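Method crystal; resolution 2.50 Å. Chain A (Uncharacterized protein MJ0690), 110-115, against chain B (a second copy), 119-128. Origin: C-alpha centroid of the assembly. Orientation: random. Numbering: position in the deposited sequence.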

# COMPACT_ATOMS: atom_id res chain seq x y z
N ARG A 110 -6.45 4.22 -4.65
CA ARG A 110 -5.12 4.82 -4.66
C ARG A 110 -4.93 5.76 -3.49
O ARG A 110 -5.90 6.33 -2.97
CB ARG A 110 -4.92 5.59 -5.95
CG ARG A 110 -5.18 4.74 -7.17
CD ARG A 110 -5.34 5.57 -8.41
NE ARG A 110 -6.65 6.19 -8.42
CZ ARG A 110 -7.17 6.82 -9.46
NH1 ARG A 110 -6.49 6.91 -10.59
NH2 ARG A 110 -8.39 7.35 -9.36
N ARG A 111 -3.67 5.93 -3.09
CA ARG A 111 -3.32 6.87 -2.04
C ARG A 111 -4.07 8.19 -2.19
O ARG A 111 -4.70 8.67 -1.25
CB ARG A 111 -1.82 7.15 -2.04
CG ARG A 111 -1.37 7.98 -0.83
CD ARG A 111 0.10 8.38 -0.93
NE ARG A 111 0.27 9.60 -1.72
CZ ARG A 111 1.43 10.00 -2.23
NH1 ARG A 111 2.53 9.27 -2.05
NH2 ARG A 111 1.48 11.13 -2.94
N ASP A 112 -4.00 8.77 -3.39
CA ASP A 112 -4.52 10.12 -3.62
C ASP A 112 -6.05 10.16 -3.73
O ASP A 112 -6.65 11.24 -3.72
CB ASP A 112 -3.86 10.76 -4.86
CG ASP A 112 -2.35 10.93 -4.70
OD1 ASP A 112 -1.85 10.85 -3.55
OD2 ASP A 112 -1.66 11.14 -5.72
N ASP A 113 -6.68 8.99 -3.81
CA ASP A 113 -8.13 8.89 -3.88
C ASP A 113 -8.84 9.31 -2.60
O ASP A 113 -8.37 9.04 -1.49
CB ASP A 113 -8.54 7.47 -4.23
CG ASP A 113 -8.32 7.15 -5.68
OD1 ASP A 113 -8.34 8.10 -6.49
OD2 ASP A 113 -8.13 5.96 -6.00
N ARG A 114 -9.99 9.96 -2.76
CA ARG A 114 -10.82 10.36 -1.63
C ARG A 114 -12.03 9.42 -1.49
O ARG A 114 -12.45 9.09 -0.38
CB ARG A 114 -11.25 11.83 -1.78
CG ARG A 114 -10.11 12.75 -2.13
CD ARG A 114 -10.55 14.20 -2.14
NE ARG A 114 -9.43 15.14 -1.96
CZ ARG A 114 -8.51 15.06 -1.00
NH1 ARG A 114 -8.54 14.07 -0.11
NH2 ARG A 114 -7.54 15.97 -0.93
N VAL A 115 -12.59 9.01 -2.63
CA VAL A 115 -13.65 8.00 -2.67
C VAL A 115 -13.56 7.26 -4.00
O VAL A 115 -13.28 7.86 -5.03
CB VAL A 115 -15.07 8.60 -2.58
CG1 VAL A 115 -15.30 9.32 -1.22
CG2 VAL A 115 -15.32 9.52 -3.76
N SER B 119 0.84 10.82 7.97
CA SER B 119 -0.52 11.10 7.53
C SER B 119 -0.47 11.57 6.07
O SER B 119 0.60 11.91 5.55
CB SER B 119 -1.15 12.18 8.40
OG SER B 119 -0.41 13.38 8.31
N TYR B 120 -1.62 11.61 5.42
CA TYR B 120 -1.67 12.02 4.03
C TYR B 120 -1.20 13.46 3.87
O TYR B 120 -0.47 13.80 2.94
CB TYR B 120 -3.08 11.87 3.49
CG TYR B 120 -3.24 12.27 2.04
CD1 TYR B 120 -3.89 13.43 1.70
CD2 TYR B 120 -2.72 11.47 1.03
CE1 TYR B 120 -4.05 13.79 0.37
CE2 TYR B 120 -2.86 11.82 -0.29
CZ TYR B 120 -3.52 12.98 -0.62
OH TYR B 120 -3.66 13.34 -1.94
N SER B 121 -1.62 14.30 4.80
CA SER B 121 -1.23 15.69 4.75
C SER B 121 0.28 15.83 5.01
O SER B 121 0.95 16.66 4.40
CB SER B 121 -2.07 16.53 5.72
OG SER B 121 -1.28 17.00 6.78
N GLU B 122 0.84 15.01 5.89
CA GLU B 122 2.27 15.06 6.09
C GLU B 122 2.98 14.60 4.84
O GLU B 122 4.01 15.16 4.46
CB GLU B 122 2.70 14.20 7.28
CG GLU B 122 2.25 14.77 8.58
CD GLU B 122 2.47 13.82 9.74
OE1 GLU B 122 2.22 12.60 9.58
OE2 GLU B 122 2.89 14.31 10.81
N ILE B 123 2.42 13.58 4.19
CA ILE B 123 3.00 13.10 2.95
C ILE B 123 2.99 14.14 1.84
O ILE B 123 3.99 14.33 1.16
CB ILE B 123 2.35 11.80 2.45
CG1 ILE B 123 2.80 10.63 3.32
CG2 ILE B 123 2.72 11.53 0.98
CD1 ILE B 123 2.06 9.38 3.08
N GLN B 124 1.86 14.82 1.66
CA GLN B 124 1.77 15.75 0.55
C GLN B 124 2.75 16.87 0.74
O GLN B 124 3.38 17.33 -0.21
CB GLN B 124 0.35 16.29 0.37
CG GLN B 124 -0.62 15.28 -0.21
CD GLN B 124 -0.18 14.73 -1.58
OE1 GLN B 124 -0.76 13.77 -2.09
NE2 GLN B 124 0.85 15.35 -2.17
N SER B 125 2.90 17.28 2.00
CA SER B 125 3.83 18.34 2.38
C SER B 125 5.26 17.93 2.07
O SER B 125 6.00 18.66 1.42
CB SER B 125 3.69 18.67 3.87
OG SER B 125 4.59 19.69 4.27
N LEU B 126 5.63 16.74 2.55
CA LEU B 126 6.96 16.18 2.34
C LEU B 126 7.32 16.11 0.85
O LEU B 126 8.42 16.49 0.45
CB LEU B 126 7.03 14.79 2.98
CG LEU B 126 8.40 14.13 3.22
CD1 LEU B 126 8.89 13.48 1.96
CD2 LEU B 126 9.41 15.15 3.73
N GLU B 127 6.39 15.64 0.03
CA GLU B 127 6.66 15.52 -1.39
C GLU B 127 6.77 16.86 -2.11
O GLU B 127 7.57 17.03 -3.03
CB GLU B 127 5.60 14.67 -2.07
CG GLU B 127 5.53 13.26 -1.58
CD GLU B 127 4.85 12.38 -2.59
OE1 GLU B 127 4.17 12.95 -3.47
OE2 GLU B 127 4.99 11.14 -2.55
N MSE B 128 5.96 17.82 -1.70
CA MSE B 128 5.96 19.11 -2.37
C MSE B 128 7.13 19.99 -1.93
O MSE B 128 7.68 20.74 -2.74
CB MSE B 128 4.64 19.84 -2.16
CG MSE B 128 4.67 21.27 -2.67
SE MSE B 128 3.02 22.22 -2.35
CE MSE B 128 1.80 20.98 -3.26

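The contact is small, 303 Å² summed over both sides, and is organised around one buried arginine from a turn of chain A lying against a helix of chain B. A:Arg111 contributes the largest covered area, 101 Å². Its CA-to-CB bond points sideways, but chi1 and chi2 are both t, extending the chain as far as CD, and chi3 at 85° (p) then turns it, bringing the guanidinium to the helix.

There, A:Arg111 NH1 donates to B:Glu127 OE2 at 3.1 Å with an N-H...acceptor angle of 148°, the hydrogen bond of a salt bridge. A weak second bond runs from A:Arg111 NH2 to B:Glu127 OE1 at 3.3 Å and 152°. B:Glu127 OE2 lies near the guanidinium plane, as such pairing requires, and also has a partner elsewhere in the structure. The remaining nitrogen is satisfied within the turn: A:Arg111 NE donates to A:Asp112 OD1 at 3.1 Å and 141°, with a weak bond from A:Arg111 NH2 to the same oxygen at 3.4 Å. The cation thus sits between two carboxylates, one from each chain. Over one face of the guanidinium lies a methyl group, A:Arg111 NH1 to B:Ile123 CG2 being 3.8 Å; aliphatic packing suits a face that offers no N-H.

B:Ile123 and B:Glu127, one helical turn apart, both point toward chain A, and the backbone bond from B:Glu127 N to B:Ile123 O (3.0 Å) fixes their spacing. B:Tyr120, with 85 Å² covered, starts sideways and brings its hydroxyl to A:Asp112; the B:Tyr120 OH to A:Asp112 OD1 bond is weak at 3.5 Å, and its proton is not settled, since B:Gln124 OE1 lies 2.9 Å from B:Tyr120 OH. A:Asp112 OD1 and B:Gln124 OE1, 3.4 Å apart, are two acceptors and do not bond.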